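Pectate lyase 47 (Bacillus sp. TS-47, PDB 1VBL) cleaves pectate by beta-elimination, as a thermostable, secreted, calcium-binding lyase of polysaccharide lyase family 1. Local coordinates at residues His275-Tyr279 and Leu405-Ala410; Ala325-Tyr329 and Ile396-Val402; Asp12-Tyr17 and Phe240-Ser244; Asn281-Leu286 and Tyr301-Ala307. All coordinates share one frame; numbering follows the deposited sequence.

Interaction 1 (His275-Tyr279 and Leu405-Ala410); sequences HHNYY and LVKAKA
Val406, on the helix 402-409 near the C terminus, pushes its CG1 methyl into the bend of the chain between His276 and Tyr278, the tightest place in the contact. CG1 stands 3.4 Å from Tyr278 CB and close to Asn277 O. It gets there by lying anti to the backbone N (chi1 175°), which leaves CG2 over the main chain of His276, 3.9 Å from its CA. Ala410, the first residue to leave the helical conformation, sets its CB 4.0 Å from Tyr278 CB. Leu405 CD2 meets the His276 ring obliquely, 3.5 Å from its CD2 and as near to its NE2. On the ring's other flank, His276 ND1 shares a 2.8 Å hydrogen bond with His275 ND1, which, with the stacking of Tyr245, should restrain the rotation of the His276 ring. The segment 275-279 belongs to a rung of the right-handed parallel beta-helix of the family, and the helix packs against its outer side. No hydrogen bond crosses between the two segments. The solvent side is looser: Lys407 lays CG 3.7 Å from Tyr278 CE1, then its chain bends at chi3 and carries the ammonium away, while Tyr278 OH turns to Glu302 instead.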
loop_
_atom_site.group_PDB
_atom_site.type_symbol
_atom_site.label_atom_id
_atom_site.label_comp_id
_atom_site.label_asym_id
_atom_site.label_seq_id
_atom_site.Cartn_x
_atom_site.Cartn_y
_atom_site.Cartn_z
ATOM N N HIS A 275 -12.258 -3.188 -2.284
ATOM C CA HIS A 275 -13.153 -4.323 -2.210
ATOM C C HIS A 275 -12.553 -5.609 -2.750
ATOM O O HIS A 275 -11.687 -5.597 -3.633
ATOM C CB HIS A 275 -14.489 -3.991 -2.904
ATOM C CG HIS A 275 -14.407 -3.854 -4.395
ATOM N ND1 HIS A 275 -14.470 -4.936 -5.246
ATOM C CD2 HIS A 275 -14.318 -2.759 -5.187
ATOM C CE1 HIS A 275 -14.429 -4.514 -6.497
ATOM N NE2 HIS A 275 -14.337 -3.196 -6.490
ATOM N N HIS A 276 -13.005 -6.717 -2.174
ATOM C CA HIS A 276 -12.556 -8.050 -2.551
ATOM C C HIS A 276 -11.054 -8.269 -2.455
ATOM O O HIS A 276 -10.480 -9.046 -3.220
ATOM C CB HIS A 276 -13.045 -8.390 -3.958
ATOM C CG HIS A 276 -14.533 -8.504 -4.056
ATOM N ND1 HIS A 276 -15.343 -7.438 -4.387
ATOM C CD2 HIS A 276 -15.362 -9.547 -3.820
ATOM C CE1 HIS A 276 -16.606 -7.821 -4.351
ATOM N NE2 HIS A 276 -16.645 -9.096 -4.011
ATOM N N ASN A 277 -10.420 -7.586 -1.511
ATOM C CA ASN A 277 -8.991 -7.750 -1.325
ATOM C C ASN A 277 -8.795 -8.830 -0.277
ATOM O O ASN A 277 -9.634 -9.021 0.605
ATOM C CB ASN A 277 -8.346 -6.435 -0.874
ATOM C CG ASN A 277 -8.434 -5.359 -1.941
ATOM O OD1 ASN A 277 -7.814 -5.466 -3.000
ATOM N ND2 ASN A 277 -9.217 -4.323 -1.671
ATOM N N TYR A 278 -7.682 -9.537 -0.393
ATOM C CA TYR A 278 -7.346 -10.618 0.517
ATOM C C TYR A 278 -6.184 -10.162 1.400
ATOM O O TYR A 278 -5.052 -10.048 0.927
ATOM C CB TYR A 278 -6.942 -11.837 -0.317
ATOM C CG TYR A 278 -6.795 -13.162 0.406
ATOM C CD1 TYR A 278 -6.564 -14.328 -0.323
ATOM C CD2 TYR A 278 -6.868 -13.259 1.799
ATOM C CE1 TYR A 278 -6.408 -15.557 0.302
ATOM C CE2 TYR A 278 -6.711 -14.498 2.444
ATOM C CZ TYR A 278 -6.480 -15.642 1.679
ATOM O OH TYR A 278 -6.322 -16.874 2.272
ATOM N N TYR A 279 -6.472 -9.872 2.669
ATOM C CA TYR A 279 -5.434 -9.463 3.612
ATOM C C TYR A 279 -5.099 -10.704 4.426
ATOM O O TYR A 279 -5.942 -11.218 5.164
ATOM C CB TYR A 279 -5.930 -8.350 4.544
ATOM C CG TYR A 279 -6.292 -7.073 3.825
ATOM C CD1 TYR A 279 -7.572 -6.882 3.309
ATOM C CD2 TYR A 279 -5.346 -6.062 3.637
ATOM C CE1 TYR A 279 -7.907 -5.723 2.625
ATOM C CE2 TYR A 279 -5.669 -4.895 2.947
ATOM C CZ TYR A 279 -6.954 -4.733 2.445
ATOM O OH TYR A 279 -7.298 -3.583 1.775
ATOM N N LEU A 405 -14.930 -16.540 -2.439
ATOM C CA LEU A 405 -14.761 -15.686 -3.604
ATOM C C LEU A 405 -13.394 -15.000 -3.658
ATOM O O LEU A 405 -12.692 -15.065 -4.671
ATOM C CB LEU A 405 -15.857 -14.617 -3.630
ATOM C CG LEU A 405 -15.765 -13.638 -4.799
ATOM C CD1 LEU A 405 -15.926 -14.403 -6.109
ATOM C CD2 LEU A 405 -16.837 -12.570 -4.667
ATOM N N VAL A 406 -13.024 -14.339 -2.568
ATOM C CA VAL A 406 -11.754 -13.626 -2.503
ATOM C C VAL A 406 -10.563 -14.575 -2.598
ATOM O O VAL A 406 -9.601 -14.297 -3.311
ATOM C CB VAL A 406 -11.661 -12.788 -1.205
ATOM C CG1 VAL A 406 -10.279 -12.148 -1.081
ATOM C CG2 VAL A 406 -12.732 -11.701 -1.217
ATOM N N LYS A 407 -10.621 -15.701 -1.894
ATOM C CA LYS A 407 -9.513 -16.647 -1.953
ATOM C C LYS A 407 -9.316 -17.174 -3.373
ATOM O O LYS A 407 -8.189 -17.417 -3.809
ATOM C CB LYS A 407 -9.750 -17.808 -0.979
ATOM C CG LYS A 407 -9.581 -17.399 0.480
ATOM C CD LYS A 407 -9.573 -18.586 1.431
ATOM C CE LYS A 407 -10.957 -19.170 1.620
ATOM N NZ LYS A 407 -10.977 -20.147 2.743
ATOM N N ALA A 408 -10.414 -17.317 -4.104
ATOM C CA ALA A 408 -10.353 -17.835 -5.465
ATOM C C ALA A 408 -9.976 -16.829 -6.548
ATOM O O ALA A 408 -9.280 -17.186 -7.500
ATOM C CB ALA A 408 -11.688 -18.490 -5.823
ATOM N N LYS A 409 -10.412 -15.581 -6.407
ATOM C CA LYS A 409 -10.155 -14.579 -7.439
ATOM C C LYS A 409 -9.182 -13.437 -7.159
ATOM O O LYS A 409 -8.731 -12.772 -8.092
ATOM C CB LYS A 409 -11.483 -13.973 -7.898
ATOM C CG LYS A 409 -12.550 -15.004 -8.248
ATOM C CD LYS A 409 -13.593 -14.426 -9.196
ATOM C CE LYS A 409 -14.220 -13.146 -8.658
ATOM N NZ LYS A 409 -15.213 -12.571 -9.615
ATOM N N ALA A 410 -8.856 -13.188 -5.898
ATOM C CA ALA A 410 -7.944 -12.095 -5.588
ATOM C C ALA A 410 -6.490 -12.428 -5.903
ATOM O O ALA A 410 -6.074 -13.587 -5.836
ATOM C CB ALA A 410 -8.075 -11.704 -4.116
#

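Interaction 2 (Ala325-Tyr329 and Ile396-Val402); sequences AQNNY and IHPTPSV
Asn327 reaches toward His397 because its CG lies anti to its own carbonyl carbon (chi1 -58°), on a backbone in the left-handed helical region. This aims the ND2 at His397 O, 2.9 Å away, through a nearly straight N-H...O bond of 174°. The oxygen lies in the plane of the amide, but the donor sits above the plane of the His397 carbonyl (37°), away from its lone pairs. The Ile396 side chain crosses that of Asn327 at about a right angle, its CG2 3.7 Å from ND2. With an alanine here, His397 O would probably be left without this donor and Ile396 CG2 without the group it rests on. Beside the amide, Thr399 OG1 comes within 3.1 Å of Asn327 CB, while the hydroxyl's hydrogen bond is with Gly356 O. The CG2 methyl of Thr399, anti to the backbone N, rests 3.4 Å from Asn328 O. Further along, Tyr329 offers its ring edge to Thr399 O, 3.4 Å from CD1, and Val402 CG2 lies 3.6 Å from Asn327 O, which also receives Asn298 ND2. Asn298 OD1 in turn takes the His397 N-H, tying the loop to the preceding rung. The arrangement is that of a C-terminal loop laid against the outside of a parallel beta-helix, where strand 322-332 bends at Asn327.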
loop_
_atom_site.group_PDB
_atom_site.type_symbol
_atom_site.label_atom_id
_atom_site.label_comp_id
_atom_site.label_asym_id
_atom_site.label_seq_id
_atom_site.Cartn_x
_atom_site.Cartn_y
_atom_site.Cartn_z
ATOM N N ALA A 325 -17.954 0.749 5.880
ATOM C CA ALA A 325 -17.592 -0.659 5.723
ATOM C C ALA A 325 -18.801 -1.581 5.594
ATOM O O ALA A 325 -19.726 -1.523 6.402
ATOM C CB ALA A 325 -16.729 -1.098 6.907
ATOM N N GLN A 326 -18.775 -2.446 4.581
ATOM C CA GLN A 326 -19.872 -3.376 4.340
ATOM C C GLN A 326 -19.440 -4.802 4.031
ATOM O O GLN A 326 -18.567 -5.035 3.197
ATOM C CB GLN A 326 -20.722 -2.915 3.152
ATOM C CG GLN A 326 -21.548 -1.669 3.356
ATOM C CD GLN A 326 -22.324 -1.315 2.101
ATOM O OE1 GLN A 326 -21.798 -0.678 1.189
ATOM N NE2 GLN A 326 -23.574 -1.751 2.039
ATOM N N ASN A 327 -20.081 -5.754 4.698
ATOM C CA ASN A 327 -19.853 -7.168 4.449
ATOM C C ASN A 327 -18.407 -7.643 4.309
ATOM O O ASN A 327 -18.047 -8.279 3.315
ATOM C CB ASN A 327 -20.657 -7.566 3.207
ATOM C CG ASN A 327 -22.142 -7.282 3.369
ATOM O OD1 ASN A 327 -22.549 -6.602 4.315
ATOM N ND2 ASN A 327 -22.956 -7.792 2.447
ATOM N N ASN A 328 -17.589 -7.332 5.308
ATOM C CA ASN A 328 -16.201 -7.766 5.314
ATOM C C ASN A 328 -16.154 -8.970 6.240
ATOM O O ASN A 328 -16.905 -9.042 7.213
ATOM C CB ASN A 328 -15.283 -6.653 5.821
ATOM C CG ASN A 328 -15.332 -5.428 4.941
ATOM O OD1 ASN A 328 -16.039 -4.462 5.238
ATOM N ND2 ASN A 328 -14.600 -5.468 3.838
ATOM N N TYR A 329 -15.269 -9.908 5.932
ATOM C CA TYR A 329 -15.146 -11.142 6.701
ATOM C C TYR A 329 -13.771 -11.272 7.348
ATOM O O TYR A 329 -12.751 -11.212 6.660
ATOM C CB TYR A 329 -15.387 -12.322 5.757
ATOM C CG TYR A 329 -15.669 -13.650 6.420
ATOM C CD1 TYR A 329 -16.889 -14.290 6.228
ATOM C CD2 TYR A 329 -14.705 -14.289 7.203
ATOM C CE1 TYR A 329 -17.150 -15.535 6.791
ATOM C CE2 TYR A 329 -14.955 -15.543 7.776
ATOM C CZ TYR A 329 -16.184 -16.157 7.561
ATOM O OH TYR A 329 -16.451 -17.390 8.109
ATOM N N ILE A 396 -22.550 -5.904 -4.118
ATOM C CA ILE A 396 -21.953 -6.166 -2.818
ATOM C C ILE A 396 -22.431 -7.568 -2.471
ATOM O O ILE A 396 -23.631 -7.815 -2.360
ATOM C CB ILE A 396 -22.429 -5.177 -1.738
ATOM C CG1 ILE A 396 -21.944 -3.765 -2.077
ATOM C CG2 ILE A 396 -21.885 -5.602 -0.377
ATOM C CD1 ILE A 396 -22.376 -2.712 -1.089
ATOM N N HIS A 397 -21.494 -8.497 -2.326
ATOM C CA HIS A 397 -21.854 -9.872 -2.011
ATOM C C HIS A 397 -22.170 -10.085 -0.541
ATOM O O HIS A 397 -21.692 -9.344 0.320
ATOM C CB HIS A 397 -20.723 -10.814 -2.411
ATOM C CG HIS A 397 -20.317 -10.685 -3.842
ATOM N ND1 HIS A 397 -21.170 -10.973 -4.886
ATOM C CD2 HIS A 397 -19.157 -10.273 -4.405
ATOM C CE1 HIS A 397 -20.552 -10.742 -6.029
ATOM N NE2 HIS A 397 -19.330 -10.315 -5.767
ATOM N N PRO A 398 -22.998 -11.098 -0.240
ATOM C CA PRO A 398 -23.368 -11.411 1.140
ATOM C C PRO A 398 -22.095 -11.860 1.842
ATOM O O PRO A 398 -21.325 -12.645 1.296
ATOM C CB PRO A 398 -24.391 -12.536 0.982
ATOM C CG PRO A 398 -23.989 -13.191 -0.317
ATOM C CD PRO A 398 -23.668 -12.008 -1.189
ATOM N N THR A 399 -21.881 -11.370 3.056
ATOM C CA THR A 399 -20.664 -11.678 3.798
ATOM C C THR A 399 -20.192 -13.134 3.849
ATOM O O THR A 399 -18.995 -13.404 3.708
ATOM C CB THR A 399 -20.761 -11.141 5.234
ATOM O OG1 THR A 399 -21.400 -9.858 5.217
ATOM C CG2 THR A 399 -19.355 -10.981 5.832
ATOM N N PRO A 400 -21.106 -14.096 4.049
ATOM C CA PRO A 400 -20.578 -15.465 4.095
ATOM C C PRO A 400 -19.963 -15.999 2.795
ATOM O O PRO A 400 -19.211 -16.971 2.816
ATOM C CB PRO A 400 -21.772 -16.291 4.593
ATOM C CG PRO A 400 -22.965 -15.460 4.251
ATOM C CD PRO A 400 -22.518 -14.043 4.465
ATOM N N SER A 401 -20.255 -15.350 1.674
ATOM C CA SER A 401 -19.702 -15.774 0.386
ATOM C C SER A 401 -18.325 -15.157 0.105
ATOM O O SER A 401 -17.612 -15.592 -0.805
ATOM C CB SER A 401 -20.657 -15.380 -0.746
ATOM O OG SER A 401 -21.931 -15.970 -0.565
ATOM N N VAL A 402 -17.951 -14.152 0.893
ATOM C CA VAL A 402 -16.685 -13.450 0.694
ATOM C C VAL A 402 -15.390 -14.271 0.724
ATOM O O VAL A 402 -14.583 -14.173 -0.194
ATOM C CB VAL A 402 -16.564 -12.259 1.684
ATOM C CG1 VAL A 402 -15.159 -11.654 1.631
ATOM C CG2 VAL A 402 -17.602 -11.192 1.321
#

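Interaction 3 (Asp12-Tyr17 and Phe240-Ser244)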
loop_
_atom_site.group_PDB
_atom_site.type_symbol
_atom_site.label_atom_id
_atom_site.label_comp_id
_atom_site.label_asym_id
_atom_site.label_seq_id
_atom_site.Cartn_x
_atom_site.Cartn_y
_atom_site.Cartn_z
ATOM N N ASP A 12 -17.491 0.955 -10.767
ATOM C CA ASP A 12 -16.599 0.249 -9.857
ATOM C C ASP A 12 -15.726 1.141 -8.977
ATOM O O ASP A 12 -14.569 1.426 -9.302
ATOM C CB ASP A 12 -15.714 -0.737 -10.626
ATOM C CG ASP A 12 -14.985 -1.699 -9.698
ATOM O OD1 ASP A 12 -15.217 -1.628 -8.475
ATOM O OD2 ASP A 12 -14.182 -2.520 -10.183
ATOM N N GLY A 13 -16.297 1.576 -7.858
ATOM C CA GLY A 13 -15.563 2.400 -6.914
ATOM C C GLY A 13 -15.353 3.856 -7.280
ATOM O O GLY A 13 -15.718 4.309 -8.365
ATOM N N TRP A 14 -14.743 4.591 -6.358
ATOM C CA TRP A 14 -14.480 6.009 -6.559
ATOM C C TRP A 14 -13.705 6.350 -7.832
ATOM O O TRP A 14 -13.856 7.448 -8.371
ATOM C CB TRP A 14 -13.754 6.581 -5.340
ATOM C CG TRP A 14 -14.669 6.974 -4.208
ATOM C CD1 TRP A 14 -14.671 6.472 -2.934
ATOM C CD2 TRP A 14 -15.656 8.017 -4.229
ATOM N NE1 TRP A 14 -15.592 7.146 -2.160
ATOM C CE2 TRP A 14 -16.208 8.098 -2.932
ATOM C CE3 TRP A 14 -16.122 8.894 -5.220
ATOM C CZ2 TRP A 14 -17.204 9.022 -2.597
ATOM C CZ3 TRP A 14 -17.115 9.816 -4.887
ATOM C CH2 TRP A 14 -17.644 9.870 -3.585
ATOM N N ALA A 15 -12.878 5.425 -8.315
ATOM C CA ALA A 15 -12.107 5.671 -9.533
ATOM C C ALA A 15 -13.009 5.750 -10.764
ATOM O O ALA A 15 -12.564 6.137 -11.846
ATOM C CB ALA A 15 -11.063 4.578 -9.721
ATOM N N ALA A 16 -14.274 5.378 -10.603
ATOM C CA ALA A 16 -15.225 5.419 -11.713
ATOM C C ALA A 16 -15.866 6.802 -11.840
ATOM O O ALA A 16 -16.582 7.082 -12.803
ATOM C CB ALA A 16 -16.306 4.362 -11.514
ATOM N N TYR A 17 -15.595 7.665 -10.868
ATOM C CA TYR A 17 -16.149 9.015 -10.862
ATOM C C TYR A 17 -15.896 9.747 -12.180
ATOM O O TYR A 17 -14.809 9.657 -12.756
ATOM C CB TYR A 17 -15.549 9.826 -9.712
ATOM C CG TYR A 17 -16.085 11.237 -9.629
ATOM C CD1 TYR A 17 -17.351 11.495 -9.102
ATOM C CD2 TYR A 17 -15.342 12.313 -10.112
ATOM C CE1 TYR A 17 -17.864 12.792 -9.059
ATOM C CE2 TYR A 17 -15.844 13.612 -10.075
ATOM C CZ TYR A 17 -17.104 13.844 -9.548
ATOM O OH TYR A 17 -17.603 15.128 -9.518
ATOM N N PHE A 240 -10.263 9.610 -5.962
ATOM C CA PHE A 240 -10.895 8.692 -6.908
ATOM C C PHE A 240 -10.014 7.494 -7.239
ATOM O O PHE A 240 -9.477 7.372 -8.344
ATOM C CB PHE A 240 -11.260 9.469 -8.173
ATOM C CG PHE A 240 -12.081 10.697 -7.895
ATOM C CD1 PHE A 240 -11.692 11.943 -8.380
ATOM C CD2 PHE A 240 -13.228 10.613 -7.115
ATOM C CE1 PHE A 240 -12.432 13.090 -8.085
ATOM C CE2 PHE A 240 -13.976 11.753 -6.814
ATOM C CZ PHE A 240 -13.576 12.992 -7.300
ATOM N N ILE A 241 -9.897 6.601 -6.265
ATOM C CA ILE A 241 -9.069 5.414 -6.389
ATOM C C ILE A 241 -9.859 4.150 -6.076
ATOM O O ILE A 241 -10.673 4.142 -5.160
ATOM C CB ILE A 241 -7.891 5.500 -5.402
ATOM C CG1 ILE A 241 -7.110 6.794 -5.652
ATOM C CG2 ILE A 241 -7.003 4.271 -5.525
ATOM C CD1 ILE A 241 -6.019 7.048 -4.637
ATOM N N THR A 242 -9.622 3.092 -6.846
ATOM C CA THR A 242 -10.277 1.813 -6.604
ATOM C C THR A 242 -9.200 0.743 -6.444
ATOM O O THR A 242 -8.352 0.560 -7.318
ATOM C CB THR A 242 -11.235 1.415 -7.751
ATOM O OG1 THR A 242 -12.363 2.301 -7.761
ATOM C CG2 THR A 242 -11.738 -0.022 -7.554
ATOM N N ILE A 243 -9.237 0.059 -5.306
ATOM C CA ILE A 243 -8.290 -1.003 -4.967
ATOM C C ILE A 243 -9.125 -2.274 -4.867
ATOM O O ILE A 243 -9.865 -2.468 -3.897
ATOM C CB ILE A 243 -7.618 -0.703 -3.610
ATOM C CG1 ILE A 243 -6.845 0.618 -3.707
ATOM C CG2 ILE A 243 -6.707 -1.852 -3.202
ATOM C CD1 ILE A 243 -6.268 1.084 -2.390
ATOM N N SER A 244 -8.998 -3.146 -5.863
ATOM C CA SER A 244 -9.815 -4.348 -5.886
ATOM C C SER A 244 -9.123 -5.657 -6.232
ATOM O O SER A 244 -8.177 -5.696 -7.017
ATOM C CB SER A 244 -10.964 -4.139 -6.866
ATOM O OG SER A 244 -10.461 -3.804 -8.149
#
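Thr242 OG1 is gripped twice: it donates to Asp12 O at 2.8 Å and accepts from Ala15 N at 3.2 Å, with an N-H...O angle of 153°. The donor is tilted modestly from the Asp12 carbonyl plane. Both bonds depend on OG1 lying anti to the carbonyl carbon of Thr242 (chi1 -69°), which turns it to the short 3-10 turn around Trp14-Ala16. Gly13 passes so close that a beta carbon there would fall 2.2 Å from this hydroxyl, and its positive phi also suits a residue without a side chain. Alongside, Ala15 CA makes a C-H...O contact with Phe240 O.

The second half of the contact is aromatic. Tyr17 and Phe240 form an offset stack with centroids 4.3 Å apart and planes at 10°, and Tyr17 CB adds a CH-pi contact, 4.0 Å from the centroid of the Phe240 ring. Trp14 CE3 touches the same ring at its edge, 3.9 Å from CD2, while Trp14 O approaches Phe240 CB to 3.3 Å. Shortening Phe240 to an alanine would probably leave the Tyr17 ring without its stacking partner, less restrained in its rotation, and open a gap beside Trp14. Asp12 is fixed beyond the contact by a salt bridge to Lys9. From strand 239-251 Ile241 turns away from the N-terminal segment toward Val272 and Ile234, its side chain about 13 Å from the bound calcium. The N-terminal segment thus lies across the outer surface of a rung of the pectate lyase parallel beta-helix.

Interaction 4 (Asn281-Leu286 and Tyr301-Ala307)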
loop_
_atom_site.group_PDB
_atom_site.type_symbol
_atom_site.label_atom_id
_atom_site.label_comp_id
_atom_site.label_asym_id
_atom_site.label_seq_id
_atom_site.Cartn_x
_atom_site.Cartn_y
_atom_site.Cartn_z
ATOM N N ASN A 281 -2.204 -12.383 7.036
ATOM C CA ASN A 281 -1.032 -12.276 7.877
ATOM C C ASN A 281 -0.257 -10.978 7.667
ATOM O O ASN A 281 0.940 -10.988 7.351
ATOM C CB ASN A 281 -0.132 -13.500 7.660
ATOM C CG ASN A 281 -0.832 -14.798 8.037
ATOM O OD1 ASN A 281 -1.651 -14.816 8.954
ATOM N ND2 ASN A 281 -0.511 -15.885 7.342
ATOM N N VAL A 282 -0.966 -9.862 7.824
ATOM C CA VAL A 282 -0.362 -8.540 7.730
ATOM C C VAL A 282 -0.557 -7.920 9.116
ATOM O O VAL A 282 -1.315 -8.445 9.934
ATOM C CB VAL A 282 -1.004 -7.674 6.620
ATOM C CG1 VAL A 282 -0.559 -8.192 5.252
ATOM C CG2 VAL A 282 -2.528 -7.710 6.727
ATOM N N THR A 283 0.108 -6.805 9.386
ATOM C CA THR A 283 0.041 -6.219 10.717
ATOM C C THR A 283 -0.913 -5.064 10.995
ATOM O O THR A 283 -1.681 -5.116 11.957
ATOM C CB THR A 283 1.456 -5.783 11.161
ATOM O OG1 THR A 283 2.335 -6.914 11.104
ATOM C CG2 THR A 283 1.436 -5.228 12.579
ATOM N N GLN A 284 -0.868 -4.028 10.165
ATOM C CA GLN A 284 -1.694 -2.852 10.402
ATOM C C GLN A 284 -2.007 -2.049 9.139
ATOM O O GLN A 284 -1.439 -2.301 8.073
ATOM C CB GLN A 284 -0.967 -1.949 11.399
ATOM C CG GLN A 284 0.435 -1.570 10.922
ATOM C CD GLN A 284 1.232 -0.799 11.959
ATOM O OE1 GLN A 284 0.787 0.231 12.459
ATOM N NE2 GLN A 284 2.424 -1.297 12.278
ATOM N N ARG A 285 -2.899 -1.071 9.284
ATOM C CA ARG A 285 -3.312 -0.184 8.190
ATOM C C ARG A 285 -4.010 -0.949 7.074
ATOM O O ARG A 285 -3.488 -1.050 5.964
ATOM C CB ARG A 285 -2.093 0.549 7.616
ATOM C CG ARG A 285 -1.317 1.373 8.636
ATOM C CD ARG A 285 -0.173 2.115 7.961
ATOM N NE ARG A 285 0.551 2.981 8.887
ATOM C CZ ARG A 285 1.567 3.765 8.536
ATOM N NH1 ARG A 285 1.985 3.794 7.277
ATOM N NH2 ARG A 285 2.165 4.525 9.444
ATOM N N LEU A 286 -5.207 -1.453 7.360
ATOM C CA LEU A 286 -5.949 -2.242 6.381
ATOM C C LEU A 286 -7.326 -1.694 5.995
ATOM O O LEU A 286 -8.290 -2.451 5.922
ATOM C CB LEU A 286 -6.124 -3.667 6.917
ATOM C CG LEU A 286 -4.920 -4.273 7.642
ATOM C CD1 LEU A 286 -5.265 -5.684 8.121
ATOM C CD2 LEU A 286 -3.719 -4.306 6.702
ATOM N N TYR A 301 -10.123 -10.790 5.588
ATOM C CA TYR A 301 -8.942 -10.600 6.431
ATOM C C TYR A 301 -8.707 -11.915 7.163
ATOM O O TYR A 301 -9.591 -12.410 7.860
ATOM C CB TYR A 301 -9.177 -9.474 7.447
ATOM C CG TYR A 301 -9.641 -8.166 6.840
ATOM C CD1 TYR A 301 -10.962 -7.997 6.429
ATOM C CD2 TYR A 301 -8.757 -7.097 6.674
ATOM C CE1 TYR A 301 -11.396 -6.798 5.866
ATOM C CE2 TYR A 301 -9.183 -5.889 6.108
ATOM C CZ TYR A 301 -10.502 -5.752 5.707
ATOM O OH TYR A 301 -10.933 -4.581 5.126
ATOM N N GLU A 302 -7.508 -12.467 7.013
ATOM C CA GLU A 302 -7.187 -13.758 7.609
ATOM C C GLU A 302 -5.868 -13.692 8.359
ATOM O O GLU A 302 -4.839 -13.334 7.788
ATOM C CB GLU A 302 -7.130 -14.793 6.481
ATOM C CG GLU A 302 -6.753 -16.200 6.871
ATOM C CD GLU A 302 -6.721 -17.106 5.655
ATOM O OE1 GLU A 302 -7.785 -17.628 5.258
ATOM O OE2 GLU A 302 -5.631 -17.278 5.081
ATOM N N PHE A 303 -5.900 -14.049 9.641
ATOM C CA PHE A 303 -4.695 -13.982 10.456
ATOM C C PHE A 303 -4.429 -15.229 11.286
ATOM O O PHE A 303 -5.346 -15.833 11.841
ATOM C CB PHE A 303 -4.766 -12.770 11.391
ATOM C CG PHE A 303 -5.186 -11.496 10.706
ATOM C CD1 PHE A 303 -6.533 -11.158 10.605
ATOM C CD2 PHE A 303 -4.235 -10.640 10.150
ATOM C CE1 PHE A 303 -6.934 -9.985 9.964
ATOM C CE2 PHE A 303 -4.623 -9.467 9.506
ATOM C CZ PHE A 303 -5.978 -9.137 9.413
ATOM N N SER A 304 -3.156 -15.598 11.364
ATOM C CA SER A 304 -2.720 -16.746 12.148
ATOM C C SER A 304 -1.683 -16.251 13.147
ATOM O O SER A 304 -0.770 -15.511 12.784
ATOM C CB SER A 304 -2.087 -17.808 11.249
ATOM O OG SER A 304 -1.468 -18.815 12.035
ATOM N N ASN A 305 -1.825 -16.654 14.405
ATOM C CA ASN A 305 -0.878 -16.236 15.428
ATOM C C ASN A 305 0.487 -16.889 15.224
ATOM O O ASN A 305 1.422 -16.646 15.985
ATOM C CB ASN A 305 -1.428 -16.542 16.829
ATOM C CG ASN A 305 -1.718 -18.020 17.050
ATOM O OD1 ASN A 305 -2.250 -18.402 18.095
ATOM N ND2 ASN A 305 -1.371 -18.851 16.083
ATOM N N LEU A 306 0.598 -17.709 14.183
ATOM C CA LEU A 306 1.855 -18.379 13.866
ATOM C C LEU A 306 2.601 -17.603 12.784
ATOM O O LEU A 306 3.745 -17.919 12.455
ATOM C CB LEU A 306 1.591 -19.806 13.375
ATOM C CG LEU A 306 0.935 -20.759 14.377
ATOM C CD1 LEU A 306 0.636 -22.100 13.710
ATOM C CD2 LEU A 306 1.860 -20.943 15.569
ATOM N N ALA A 307 1.948 -16.584 12.234
ATOM C CA ALA A 307 2.555 -15.776 11.183
ATOM C C ALA A 307 3.739 -14.964 11.699
ATOM O O ALA A 307 3.773 -14.554 12.861
ATOM C CB ALA A 307 1.510 -14.841 10.573
HETATM O O HOH W 1 -9.602 -2.979 3.351
#
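Asn281 uses its main chain and its side chain together to bond to the neighbouring strand, at a corner where its own backbone is left-handed. Its N-H goes to Glu302 O at 2.9 Å with an angle of 162°, as one strand would bond to the next. At the corner its OD1 stands in for a main-chain carbonyl and receives Ser304 N at 2.9 Å, the donor lying nearly along the C=O axis. The N-H...O angle of 142° makes this second bond less straight. The amide is packed on by Ala307, whose CB is 3.5 Å from Asn281 CG; the type I turn from Ser304 to Ala307 brings that methyl back over it.

Inward of the corner the contact is mainly apolar. Phe303 is met at its ring edge by Leu286 CD1, 3.8 Å from CZ, and by Val282 O near the ring plane. Val282 CG2, set between its backbone N and carbonyl carbon, adds a contact of 3.9 Å to Phe303 CE2. Leu286 and Tyr301 run alongside one another, pointing opposite ways, CB of the leucine 3.9 Å from CE2 of the ring. A water links the Leu286 carbonyl to the tyrosine hydroxyl: it donates to Leu286 O at 2.9 Å and lies 2.7 Å from Tyr301 OH, which also bonds to Trp315 NE1. Tyr301 stacks on Phe330 and Phe303 on Phe332, each partner on the following strand 322-332. Such stacks of aromatic residues from rung to rung are characteristic of the parallel beta-helix of pectate lyases.

Overall arrangement
All four contacts involve neighbouring parallel strands of the beta-helix, 239-251, 272-280, 293-303 and 322-332, met in interactions 3, 1, 4 and 2 in that order. Along the chain interactions 2 and 4 are each nested within the loop closed by interaction 1, whereas interaction 3 closes before it opens. Interactions 1 and 2 have centres 11 Å apart and adjoin through His276 and His397; interactions 3 and 4 are farthest apart, at 25 Å. Interaction 1 touches each of the others. The N-terminal segment and the C-terminal loop and helix therefore lie along the same run of adjacent rungs, joining both ends of the chain to the beta-helix that also carries the calcium site.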